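Local coordinates for hypothetical protein Atu2144 (PDB 2ODF), which is of unknown function but belongs to the N-formylglutamate amidohydrolase family, whose members are related to zinc-dependent exopeptidases, at residues Y160-D174 / S191-E203. Residues are numbered along the deposited sequence; the frame is centred on the assembly and turned at random.
Sequences YHGRFREVEIGILHD and SLTVRRNDPYGPE
Tyr200 meets Tyr160 in a T-shaped pair, its hydroxyl edge directed at one face of the Tyr160 ring with the planes at 85°. The same OH lies 3.3 Å from Arg165 NH1, a weak but nearly straight hydrogen bond at the edge of a guanidinium that stands almost upright to the tyrosine ring. Pro199, which follows a cis peptide bond, sets its CB over one face of this guanidinium, and Tyr160 CB covers the opposite one; NH2 donates to the carbonyl of Thr157, which together with the packing on both faces limits rotation of the group. A water joins Arg165 NH1 to Pro199 O.

At the other end, with CG anti to its carbonyl carbon (chi1 -75°) and the chain extended beyond it, Glu168 brings OE1 to the N-H of Thr193, which it takes on its anti lone pair, 2.8 Å from Thr193 N. Thr193 O in turn accepts from the backbone N of both Glu168 and Ile169. From there strands 169-172 and 194-196 run parallel, linked by regular backbone bonds from Arg195 N to Ile169 O and from Ile171 N to Arg195 O. On one face of the sheet Ile171 CG1 packs 3.7 Å from Val194 CG1; Ile171 also touches Ala180 and Leu184 of helix 178-186. Gly170 CA lies 3.1 Å from Asp198 O, where the chain folds back over the strand.

Beyond the strands, Asn197 OD1 sits over one face of the His173 ring, while ND1 of that ring is bonded in plane to Asp174 O. Arg196 NH1, which is salt-bridged to Asp181, comes within 2.9 Å of His173 NE2. Strand 169-172, helix 178-186 and strand 194-196 thus make a beta-alpha-beta crossover that completes one edge of the mixed central sheet.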
ATOM      1  N   TYR A 160     -18.963   7.727  23.845  1.00 34.51           N
ATOM      2  CA  TYR A 160     -19.090   7.234  22.477  1.00 36.09           C
ATOM      3  C   TYR A 160     -20.571   6.989  22.171  1.00 37.28           C
ATOM      4  O   TYR A 160     -21.234   6.221  22.870  1.00 37.95           O
ATOM      5  CB  TYR A 160     -18.289   5.934  22.287  1.00 37.71           C
ATOM      6  CG  TYR A 160     -18.098   5.519  20.835  1.00 37.41           C
ATOM      7  CD1 TYR A 160     -17.323   6.284  19.981  1.00 39.54           C
ATOM      8  CD2 TYR A 160     -18.686   4.350  20.330  1.00 40.31           C
ATOM      9  CE1 TYR A 160     -17.138   5.921  18.667  1.00 40.34           C
ATOM     10  CE2 TYR A 160     -18.509   3.974  19.008  1.00 39.25           C
ATOM     11  CZ  TYR A 160     -17.731   4.767  18.181  1.00 40.58           C
ATOM     12  OH  TYR A 160     -17.528   4.438  16.853  1.00 41.40           O
ATOM     13  N   HIS A 161     -21.083   7.687  21.157  1.00 38.48           N
ATOM     14  CA  HIS A 161     -22.476   7.540  20.706  1.00 38.63           C
ATOM     15  C   HIS A 161     -23.482   7.579  21.854  1.00 38.54           C
ATOM     16  O   HIS A 161     -24.307   6.677  21.996  1.00 39.09           O
ATOM     17  CB  HIS A 161     -22.636   6.239  19.903  1.00 39.75           C
ATOM     18  CG  HIS A 161     -21.798   6.181  18.660  1.00 40.43           C
ATOM     19  ND1 HIS A 161     -21.564   5.008  17.972  1.00 40.88           N
ATOM     20  CD2 HIS A 161     -21.141   7.154  17.982  1.00 42.46           C
ATOM     21  CE1 HIS A 161     -20.795   5.263  16.927  1.00 42.89           C
ATOM     22  NE2 HIS A 161     -20.521   6.557  16.913  1.00 43.16           N
ATOM     23  N   GLY A 162     -23.379   8.603  22.701  1.00 38.35           N
ATOM     24  CA  GLY A 162     -24.377   8.853  23.758  1.00 37.58           C
ATOM     25  C   GLY A 162     -24.284   7.947  24.967  1.00 37.34           C
ATOM     26  O   GLY A 162     -25.125   7.993  25.874  1.00 37.35           O
ATOM     27  N   ARG A 163     -23.248   7.119  24.978  1.00 36.99           N
ATOM     28  CA  ARG A 163     -22.997   6.174  26.034  1.00 36.41           C
ATOM     29  C   ARG A 163     -21.673   6.585  26.676  1.00 35.15           C
ATOM     30  O   ARG A 163     -20.702   6.911  25.982  1.00 34.72           O
ATOM     31  CB  ARG A 163     -22.900   4.756  25.445  1.00 38.21           C
ATOM     32  CG  ARG A 163     -24.011   4.397  24.437  1.00 40.78           C
ATOM     33  CD  ARG A 163     -25.081   3.513  25.057  1.00 46.27           C
ATOM     34  NE  ARG A 163     -26.212   3.261  24.145  1.00 47.73           N
ATOM     35  CZ  ARG A 163     -27.199   4.132  23.875  1.00 50.93           C
ATOM     36  NH1 ARG A 163     -27.234   5.345  24.433  1.00 51.92           N
ATOM     37  NH2 ARG A 163     -28.170   3.786  23.030  1.00 51.49           N
ATOM     38  N   PHE A 164     -21.663   6.602  28.000  1.00 33.29           N
ATOM     39  CA  PHE A 164     -20.455   6.753  28.774  1.00 32.66           C
ATOM     40  C   PHE A 164     -19.843   5.355  28.983  1.00 31.69           C
ATOM     41  O   PHE A 164     -20.546   4.414  29.354  1.00 31.16           O
ATOM     42  CB  PHE A 164     -20.791   7.421  30.109  1.00 32.26           C
ATOM     43  CG  PHE A 164     -19.631   7.556  31.024  1.00 31.52           C
ATOM     44  CD1 PHE A 164     -18.557   8.353  30.677  1.00 30.15           C
ATOM     45  CD2 PHE A 164     -19.611   6.907  32.247  1.00 32.87           C
ATOM     46  CE1 PHE A 164     -17.479   8.499  31.517  1.00 29.79           C
ATOM     47  CE2 PHE A 164     -18.524   7.032  33.095  1.00 31.78           C
ATOM     48  CZ  PHE A 164     -17.451   7.834  32.726  1.00 31.44           C
ATOM     49  N   ARG A 165     -18.542   5.228  28.730  1.00 30.34           N
ATOM     50  CA  ARG A 165     -17.862   3.950  28.824  1.00 29.75           C
ATOM     51  C   ARG A 165     -17.246   3.767  30.202  1.00 28.85           C
ATOM     52  O   ARG A 165     -16.368   4.506  30.613  1.00 28.81           O
ATOM     53  CB  ARG A 165     -16.856   3.809  27.665  1.00 29.35           C
ATOM     54  CG  ARG A 165     -17.649   3.795  26.338  1.00 29.73           C
ATOM     55  CD  ARG A 165     -16.960   3.268  25.095  1.00 31.04           C
ATOM     56  NE  ARG A 165     -16.021   4.210  24.553  1.00 31.41           N
ATOM     57  CZ  ARG A 165     -15.579   4.240  23.295  1.00 28.67           C
ATOM     58  NH1 ARG A 165     -15.978   3.370  22.368  1.00 28.24           N
ATOM     59  NH2 ARG A 165     -14.696   5.167  22.986  1.00 26.06           N
ATOM     60  N   GLU A 166     -17.770   2.807  30.946  1.00 27.96           N
ATOM     61  CA  GLU A 166     -17.260   2.563  32.285  1.00 27.67           C
ATOM     62  C   GLU A 166     -15.955   1.731  32.235  1.00 25.70           C
ATOM     63  O   GLU A 166     -15.197   1.715  33.212  1.00 24.42           O
ATOM     64  CB  GLU A 166     -18.338   1.914  33.169  1.00 28.29           C
ATOM     65  CG  GLU A 166     -19.521   2.879  33.500  1.00 30.31           C
ATOM     66  CD  GLU A 166     -20.719   2.164  34.118  1.00 31.04           C
ATOM     67  OE1 GLU A 166     -20.526   1.193  34.892  1.00 38.11           O
ATOM     68  OE2 GLU A 166     -21.866   2.557  33.814  1.00 37.84           O
ATOM     69  N   VAL A 167     -15.672   1.084  31.095  1.00 23.99           N
ATOM     70  CA  VAL A 167     -14.394   0.353  30.930  1.00 23.30           C
ATOM     71  C   VAL A 167     -13.245   1.345  30.968  1.00 22.17           C
ATOM     72  O   VAL A 167     -13.329   2.449  30.392  1.00 20.74           O
ATOM     73  CB  VAL A 167     -14.322  -0.546  29.650  1.00 23.27           C
ATOM     74  CG1 VAL A 167     -14.561   0.269  28.339  1.00 23.84           C
ATOM     75  CG2 VAL A 167     -13.004  -1.308  29.601  1.00 23.29           C
ATOM     76  N   GLU A 168     -12.191   0.971  31.699  1.00 20.34           N
ATOM     77  CA  GLU A 168     -11.072   1.870  31.935  1.00 19.92           C
ATOM     78  C   GLU A 168      -9.838   1.409  31.166  1.00 18.74           C
ATOM     79  O   GLU A 168      -9.172   2.207  30.538  1.00 18.54           O
ATOM     80  CB  GLU A 168     -10.792   2.020  33.434  1.00 19.15           C
ATOM     81  CG  GLU A 168     -11.822   2.902  34.093  1.00 20.00           C
ATOM     82  CD  GLU A 168     -11.697   2.954  35.633  1.00 22.79           C
ATOM     83  OE1 GLU A 168     -11.410   1.919  36.241  1.00 22.66           O
ATOM     84  OE2 GLU A 168     -11.916   4.053  36.205  1.00 26.48           O
ATOM     85  N   ILE A 169      -9.587   0.109  31.222  1.00 18.74           N
ATOM     86  CA  ILE A 169      -8.534  -0.542  30.479  1.00 18.06           C
ATOM     87  C   ILE A 169      -9.180  -1.683  29.705  1.00 17.42           C
ATOM     88  O   ILE A 169      -9.770  -2.585  30.298  1.00 16.68           O
ATOM     89  CB  ILE A 169      -7.449  -1.134  31.405  1.00 18.11           C
ATOM     90  CG1 ILE A 169      -6.837  -0.073  32.298  1.00 18.26           C
ATOM     91  CG2 ILE A 169      -6.329  -1.857  30.583  1.00 18.60           C
ATOM     92  CD1 ILE A 169      -5.838   0.854  31.622  1.00 16.86           C
ATOM     93  N   GLY A 170      -9.023  -1.663  28.373  1.00 17.13           N
ATOM     94  CA  GLY A 170      -9.324  -2.815  27.549  1.00 16.98           C
ATOM     95  C   GLY A 170      -8.081  -3.621  27.208  1.00 16.85           C
ATOM     96  O   GLY A 170      -7.028  -3.055  26.869  1.00 17.93           O
ATOM     97  N   ILE A 171      -8.215  -4.939  27.319  1.00 17.14           N
ATOM     98  CA  ILE A 171      -7.178  -5.903  26.975  1.00 17.01           C
ATOM     99  C   ILE A 171      -7.668  -6.565  25.674  1.00 16.85           C
ATOM    100  O   ILE A 171      -8.562  -7.408  25.672  1.00 17.47           O
ATOM    101  CB  ILE A 171      -6.928  -6.941  28.114  1.00 17.54           C
ATOM    102  CG1 ILE A 171      -6.563  -6.228  29.418  1.00 17.62           C
ATOM    103  CG2 ILE A 171      -5.853  -7.992  27.685  1.00 16.52           C
ATOM    104  CD1 ILE A 171      -5.247  -5.433  29.379  1.00 14.85           C
ATOM    105  N   LEU A 172      -7.083  -6.153  24.560  1.00 17.27           N
ATOM    106  CA  LEU A 172      -7.566  -6.573  23.245  1.00 16.70           C
ATOM    107  C   LEU A 172      -6.660  -7.634  22.624  1.00 17.08           C
ATOM    108  O   LEU A 172      -5.433  -7.636  22.805  1.00 17.24           O
ATOM    109  CB  LEU A 172      -7.708  -5.374  22.322  1.00 16.55           C
ATOM    110  CG  LEU A 172      -9.013  -4.581  22.447  1.00 17.07           C
ATOM    111  CD1 LEU A 172      -9.251  -4.097  23.861  1.00 15.47           C
ATOM    112  CD2 LEU A 172      -8.952  -3.423  21.505  1.00 15.59           C
ATOM    113  N   HIS A 173      -7.267  -8.554  21.891  1.00 17.47           N
ATOM    114  CA  HIS A 173      -6.504  -9.623  21.275  1.00 16.85           C
ATOM    115  C   HIS A 173      -7.284 -10.180  20.111  1.00 16.93           C
ATOM    116  O   HIS A 173      -8.483  -9.967  20.016  1.00 16.36           O
ATOM    117  CB  HIS A 173      -6.184 -10.709  22.302  1.00 16.71           C
ATOM    118  CG  HIS A 173      -7.393 -11.410  22.833  1.00 17.86           C
ATOM    119  ND1 HIS A 173      -7.974 -12.478  22.184  1.00 18.79           N
ATOM    120  CD2 HIS A 173      -8.128 -11.202  23.952  1.00 17.94           C
ATOM    121  CE1 HIS A 173      -9.026 -12.889  22.868  1.00 20.70           C
ATOM    122  NE2 HIS A 173      -9.133 -12.138  23.954  1.00 20.06           N
ATOM    123  N   ASP A 174      -6.573 -10.865  19.220  1.00 17.56           N
ATOM    124  CA  ASP A 174      -7.155 -11.565  18.082  1.00 18.44           C
ATOM    125  C   ASP A 174      -7.135 -13.076  18.404  1.00 19.01           C
ATOM    126  O   ASP A 174      -7.398 -13.476  19.558  1.00 19.40           O
ATOM    127  CB  ASP A 174      -6.375 -11.181  16.811  1.00 18.34           C
ATOM    128  CG  ASP A 174      -7.175 -11.445  15.528  1.00 19.06           C
ATOM    129  OD1 ASP A 174      -7.268 -12.620  15.098  1.00 18.34           O
ATOM    130  OD2 ASP A 174      -7.723 -10.475  14.969  1.00 20.95           O
ATOM    131  N   SER A 191      -8.192  -2.133  41.025  1.00 19.49           N
ATOM    132  CA  SER A 191      -9.093  -0.985  41.217  1.00 19.89           C
ATOM    133  C   SER A 191      -9.685  -0.453  39.899  1.00 20.12           C
ATOM    134  O   SER A 191     -10.732   0.168  39.908  1.00 19.70           O
ATOM    135  CB  SER A 191      -8.361   0.145  41.905  1.00 19.51           C
ATOM    136  OG  SER A 191      -7.305   0.651  41.114  1.00 19.66           O
ATOM    137  N   LEU A 192      -8.996  -0.691  38.780  1.00 20.00           N
ATOM    138  CA  LEU A 192      -9.487  -0.283  37.472  1.00 20.05           C
ATOM    139  C   LEU A 192     -10.467  -1.304  36.943  1.00 20.05           C
ATOM    140  O   LEU A 192     -10.339  -2.481  37.253  1.00 20.52           O
ATOM    141  CB  LEU A 192      -8.307  -0.133  36.499  1.00 20.25           C
ATOM    142  CG  LEU A 192      -7.357   1.007  36.854  1.00 21.96           C
ATOM    143  CD1 LEU A 192      -6.042   0.975  36.092  1.00 21.93           C
ATOM    144  CD2 LEU A 192      -8.071   2.337  36.640  1.00 23.88           C
ATOM    145  N   THR A 193     -11.442  -0.846  36.161  1.00 20.15           N
ATOM    146  CA  THR A 193     -12.329  -1.694  35.374  1.00 20.03           C
ATOM    147  C   THR A 193     -11.594  -2.113  34.107  1.00 20.59           C
ATOM    148  O   THR A 193     -11.329  -1.289  33.215  1.00 17.65           O
ATOM    149  CB  THR A 193     -13.614  -0.955  35.004  1.00 20.81           C
ATOM    150  OG1 THR A 193     -14.224  -0.501  36.204  1.00 21.40           O
ATOM    151  CG2 THR A 193     -14.609  -1.856  34.242  1.00 20.61           C
ATOM    152  N   VAL A 194     -11.274  -3.401  34.069  1.00 20.58           N
ATOM    153  CA  VAL A 194     -10.418  -4.007  33.054  1.00 21.27           C
ATOM    154  C   VAL A 194     -11.225  -5.076  32.355  1.00 21.76           C
ATOM    155  O   VAL A 194     -11.793  -5.945  33.007  1.00 22.01           O
ATOM    156  CB  VAL A 194      -9.175  -4.651  33.673  1.00 20.98           C
ATOM    157  CG1 VAL A 194      -8.276  -5.280  32.575  1.00 22.10           C
ATOM    158  CG2 VAL A 194      -8.400  -3.658  34.499  1.00 19.93           C
ATOM    159  N   ARG A 195     -11.334  -4.994  31.030  1.00 21.47           N
ATOM    160  CA  ARG A 195     -12.210  -5.892  30.295  1.00 21.99           C
ATOM    161  C   ARG A 195     -11.582  -6.361  28.990  1.00 21.90           C
ATOM    162  O   ARG A 195     -10.777  -5.656  28.398  1.00 21.10           O
ATOM    163  CB  ARG A 195     -13.520  -5.189  29.968  1.00 23.98           C
ATOM    164  CG  ARG A 195     -14.289  -4.644  31.173  1.00 25.98           C
ATOM    165  CD  ARG A 195     -15.462  -5.470  31.487  1.00 32.23           C
ATOM    166  NE  ARG A 195     -16.294  -4.928  32.573  1.00 33.88           N
ATOM    167  CZ  ARG A 195     -16.013  -5.021  33.874  1.00 36.29           C
ATOM    168  NH1 ARG A 195     -14.907  -5.638  34.310  1.00 38.24           N
ATOM    169  NH2 ARG A 195     -16.863  -4.504  34.758  1.00 36.38           N
ATOM    170  N   ARG A 196     -11.967  -7.566  28.577  1.00 21.07           N
ATOM    171  CA  ARG A 196     -11.472  -8.206  27.380  1.00 20.89           C
ATOM    172  C   ARG A 196     -12.215  -7.636  26.175  1.00 20.85           C
ATOM    173  O   ARG A 196     -13.462  -7.583  26.165  1.00 20.44           O
ATOM    174  CB  ARG A 196     -11.766  -9.702  27.444  1.00 20.95           C
ATOM    175  CG  ARG A 196     -11.293 -10.508  26.260  1.00 20.67           C
ATOM    176  CD  ARG A 196     -11.919 -11.903  26.274  1.00 21.47           C
ATOM    177  NE  ARG A 196     -11.504 -12.619  27.471  1.00 22.62           N
ATOM    178  CZ  ARG A 196     -10.344 -13.249  27.611  1.00 23.44           C
ATOM    179  NH1 ARG A 196      -9.471 -13.291  26.617  1.00 24.63           N
ATOM    180  NH2 ARG A 196     -10.061 -13.853  28.748  1.00 23.58           N
ATOM    181  N   ASN A 197     -11.453  -7.251  25.164  1.00 20.68           N
ATOM    182  CA  ASN A 197     -11.995  -6.757  23.903  1.00 20.88           C
ATOM    183  C   ASN A 197     -13.156  -5.799  24.106  1.00 21.03           C
ATOM    184  O   ASN A 197     -14.236  -5.977  23.548  1.00 19.99           O
ATOM    185  CB  ASN A 197     -12.394  -7.925  22.995  1.00 20.37           C
ATOM    186  CG  ASN A 197     -11.190  -8.641  22.439  1.00 19.16           C
ATOM    187  OD1 ASN A 197     -11.130  -9.862  22.381  1.00 22.31           O
ATOM    188  ND2 ASN A 197     -10.213  -7.890  22.075  1.00 16.05           N
ATOM    189  N   ASP A 198     -12.876  -4.752  24.868  1.00 22.18           N
ATOM    190  CA  ASP A 198     -13.842  -3.747  25.228  1.00 23.17           C
ATOM    191  C   ASP A 198     -12.997  -2.512  25.478  1.00 24.14           C
ATOM    192  O   ASP A 198     -12.117  -2.565  26.319  1.00 23.73           O
ATOM    193  CB  ASP A 198     -14.519  -4.204  26.526  1.00 23.79           C
ATOM    194  CG  ASP A 198     -15.783  -3.439  26.868  1.00 24.92           C
ATOM    195  OD1 ASP A 198     -16.044  -2.350  26.328  1.00 27.66           O
ATOM    196  OD2 ASP A 198     -16.498  -3.937  27.753  1.00 30.42           O
ATOM    197  N   PRO A 199     -13.279  -1.383  24.788  1.00 25.25           N
ATOM    198  CA  PRO A 199     -14.463  -1.026  24.003  1.00 26.48           C
ATOM    199  C   PRO A 199     -14.510  -1.524  22.568  1.00 27.01           C
ATOM    200  O   PRO A 199     -15.522  -1.332  21.885  1.00 26.74           O
ATOM    201  CB  PRO A 199     -14.426   0.504  24.023  1.00 26.70           C
ATOM    202  CG  PRO A 199     -12.975   0.806  24.020  1.00 25.92           C
ATOM    203  CD  PRO A 199     -12.312  -0.269  24.819  1.00 25.55           C
ATOM    204  N   TYR A 200     -13.416  -2.114  22.105  1.00 27.24           N
ATOM    205  CA  TYR A 200     -13.374  -2.661  20.775  1.00 28.40           C
ATOM    206  C   TYR A 200     -12.690  -4.010  20.821  1.00 28.81           C
ATOM    207  O   TYR A 200     -11.950  -4.301  21.749  1.00 28.48           O
ATOM    208  CB  TYR A 200     -12.596  -1.730  19.830  1.00 28.54           C
ATOM    209  CG  TYR A 200     -13.126  -0.320  19.742  1.00 29.03           C
ATOM    210  CD1 TYR A 200     -14.355  -0.046  19.133  1.00 29.96           C
ATOM    211  CD2 TYR A 200     -12.382   0.750  20.226  1.00 29.43           C
ATOM    212  CE1 TYR A 200     -14.836   1.263  19.051  1.00 29.99           C
ATOM    213  CE2 TYR A 200     -12.852   2.055  20.141  1.00 29.21           C
ATOM    214  CZ  TYR A 200     -14.078   2.303  19.555  1.00 30.07           C
ATOM    215  OH  TYR A 200     -14.529   3.601  19.456  1.00 30.50           O
ATOM    216  N   GLY A 201     -12.954  -4.822  19.803  1.00 29.60           N
ATOM    217  CA  GLY A 201     -12.294  -6.110  19.623  1.00 30.50           C
ATOM    218  C   GLY A 201     -12.036  -6.378  18.145  1.00 31.20           C
ATOM    219  O   GLY A 201     -12.296  -5.510  17.287  1.00 30.24           O
ATOM    220  N   PRO A 202     -11.513  -7.576  17.830  1.00 32.32           N
ATOM    221  CA  PRO A 202     -11.203  -7.913  16.431  1.00 33.26           C
ATOM    222  C   PRO A 202     -12.425  -7.809  15.510  1.00 33.73           C
ATOM    223  O   PRO A 202     -12.286  -7.577  14.307  1.00 33.96           O
ATOM    224  CB  PRO A 202     -10.648  -9.347  16.516  1.00 32.80           C
ATOM    225  CG  PRO A 202     -11.010  -9.851  17.842  1.00 33.53           C
ATOM    226  CD  PRO A 202     -11.158  -8.673  18.751  1.00 32.53           C
ATOM    227  N   GLU A 203     -13.610  -7.913  16.096  1.00 34.66           N
ATOM    228  CA  GLU A 203     -14.850  -7.729  15.361  1.00 35.66           C
ATOM    229  C   GLU A 203     -14.972  -6.340  14.740  1.00 35.20           C
ATOM    230  O   GLU A 203     -15.630  -6.189  13.718  1.00 35.38           O
ATOM    231  CB  GLU A 203     -16.040  -7.997  16.281  1.00 36.42           C
ATOM    232  CG  GLU A 203     -16.114  -9.457  16.764  1.00 38.75           C
ATOM    233  CD  GLU A 203     -17.171  -9.667  17.841  1.00 40.25           C
ATOM    234  OE1 GLU A 203     -18.027  -8.756  18.013  1.00 47.84           O
ATOM    235  OE2 GLU A 203     -17.159 -10.746  18.508  1.00 46.94           O
TER
HETATM  236  O   HOH W   1     -12.473   6.085  20.636  1.00 18.97           O
HETATM  237  O   HOH W   2     -17.321   0.598  21.877  1.00 36.49           O
HETATM  238  O   HOH W   3     -15.386   2.037  35.761  1.00 34.55           O
HETATM  239  O   HOH W   4     -12.147   2.641  38.901  1.00 34.13           O
HETATM  240  O   HOH W   5     -13.244   0.479  38.793  1.00 35.01           O